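Local coordinates for NIPSNAP domain-containing protein (Burkholderia xenovorans, PDB 5KAK) that is of unknown function but carries a NIPSNAP-like domain and may associate with itself through beta strands, at the interface of chains A and B. Numbering follows the deposited sequence. Chains: chain A/B, Uncharacterized protein.

The interface of chains A and B. Residues chain A 50-53; chain B 102-104.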
loop_
_atom_site.group_PDB
_atom_site.type_symbol
_atom_site.label_atom_id
_atom_site.label_comp_id
_atom_site.label_asym_id
_atom_site.label_seq_id
_atom_site.Cartn_x
_atom_site.Cartn_y
_atom_site.Cartn_z
ATOM N N TYR A 50 -5.900 -6.346 -20.400
ATOM C CA TYR A 50 -4.870 -5.463 -19.875
ATOM C C TYR A 50 -5.482 -4.101 -19.542
ATOM O O TYR A 50 -6.477 -3.671 -20.144
ATOM C CB TYR A 50 -3.698 -5.304 -20.868
ATOM C CG TYR A 50 -4.059 -4.569 -22.148
ATOM C CD1 TYR A 50 -4.662 -5.237 -23.208
ATOM C CD2 TYR A 50 -3.770 -3.219 -22.306
ATOM C CE1 TYR A 50 -4.991 -4.568 -24.391
ATOM C CE2 TYR A 50 -4.088 -2.546 -23.480
ATOM C CZ TYR A 50 -4.700 -3.234 -24.518
ATOM O OH TYR A 50 -5.024 -2.589 -25.692
ATOM N N THR A 51 -4.883 -3.416 -18.573
ATOM C CA THR A 51 -5.403 -2.130 -18.113
ATOM C C THR A 51 -5.084 -0.984 -19.072
ATOM O O THR A 51 -3.987 -0.889 -19.627
ATOM C CB THR A 51 -4.826 -1.803 -16.736
ATOM O OG1 THR A 51 -3.403 -1.783 -16.829
ATOM C CG2 THR A 51 -5.225 -2.851 -15.720
ATOM N N ASP A 52 -6.055 -0.095 -19.252
ATOM C CA ASP A 52 -5.832 1.182 -19.908
ATOM C C ASP A 52 -5.902 2.357 -18.951
ATOM O O ASP A 52 -5.209 3.361 -19.163
ATOM C CB ASP A 52 -6.854 1.397 -21.041
ATOM C CG ASP A 52 -6.688 2.747 -21.746
ATOM O OD1 ASP A 52 -5.551 3.104 -22.133
ATOM O OD2 ASP A 52 -7.704 3.460 -21.911
ATOM N N ILE A 53 -6.724 2.270 -17.907
ATOM C CA ILE A 53 -6.773 3.324 -16.897
ATOM C C ILE A 53 -6.797 2.675 -15.514
ATOM O O ILE A 53 -7.651 1.830 -15.233
ATOM C CB ILE A 53 -7.989 4.254 -17.070
ATOM C CG1 ILE A 53 -8.113 4.750 -18.519
ATOM C CG2 ILE A 53 -7.850 5.412 -16.129
ATOM C CD1 ILE A 53 -9.328 5.633 -18.790
ATOM N N LYS B 102 -11.121 0.347 -12.565
ATOM C CA LYS B 102 -10.127 0.263 -13.630
ATOM C C LYS B 102 -10.845 0.095 -14.959
ATOM O O LYS B 102 -11.935 -0.479 -15.009
ATOM C CB LYS B 102 -9.202 -0.942 -13.498
ATOM C CG LYS B 102 -8.860 -1.352 -12.114
ATOM C CD LYS B 102 -8.086 -2.634 -12.191
ATOM C CE LYS B 102 -7.417 -2.900 -10.879
ATOM N NZ LYS B 102 -6.681 -4.191 -10.897
ATOM N N ILE B 103 -10.218 0.551 -16.040
ATOM C CA ILE B 103 -10.718 0.281 -17.388
ATOM C C ILE B 103 -9.825 -0.792 -17.982
ATOM O O ILE B 103 -8.601 -0.619 -18.055
ATOM C CB ILE B 103 -10.742 1.531 -18.275
ATOM C CG1 ILE B 103 -11.641 2.599 -17.652
ATOM C CG2 ILE B 103 -11.281 1.186 -19.670
ATOM C CD1 ILE B 103 -13.056 2.088 -17.454
ATOM N N LEU B 104 -10.445 -1.891 -18.402
ATOM C CA LEU B 104 -9.751 -3.055 -18.931
ATOM C C LEU B 104 -10.036 -3.199 -20.419
ATOM O O LEU B 104 -11.163 -2.981 -20.869
ATOM C CB LEU B 104 -10.190 -4.316 -18.191
ATOM C CG LEU B 104 -9.990 -4.321 -16.673
ATOM C CD1 LEU B 104 -10.518 -5.599 -16.034
ATOM C CD2 LEU B 104 -8.529 -4.132 -16.341
#
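In A:Ile53 the first torsion (chi1 -50°) sets CG1 opposite the carbonyl carbon, that of B:Ile103 is closely similar, and, because the two residues are bridge partners, the branched side chains run side by side in one direction on the same face of the paired strands. The second torsion separates them: A:Ile53 is extended to CD1 (chi2 178°), whereas B:Ile103 folds its end methyl back. CD1 of A:Ile53 rests against the gamma-methylene CG1 of B:Ile103 at 4.0 Å, an ordinary van der Waals contact.

The backbones join beneath this pair in antiparallel fashion. Strand 98-106 of chain B borders the end of strand 45-51 of chain A and the bridge residue A:Ile53 just after it. The amide N of B:Ile103 donates to the carbonyl O of A:Ile53 (3.0 Å), with the donor in the carbonyl plane. In the reverse sense, A:Asp52 N donates to B:Ile103 O over 2.9 Å. That second bond is nearly straight at its hydrogen (171°), although the donor is tilted from the carbonyl plane. The amide of A:Ile53 also points towards the same carbonyl but makes a weak bond at best. A:Asp52 is poorly ordered and joins the contact through its main-chain N.

The pairing is one patch of an interface between two copies of the protein, and recurs with the chains exchanged across a two-fold axis. It could contribute to a dimer, although the structure alone does not show which association within the eight-chain deposited assembly is the biological one. A:Thr51 bridges to B:Leu104 in the ladder and adds a second apolar contact: with CG2 anti to its own carbonyl carbon, the threonine side chain crosses that of the leucine obliquely, and this methyl lies 3.6 Å from the delta-methyl CD2 of B:Leu104.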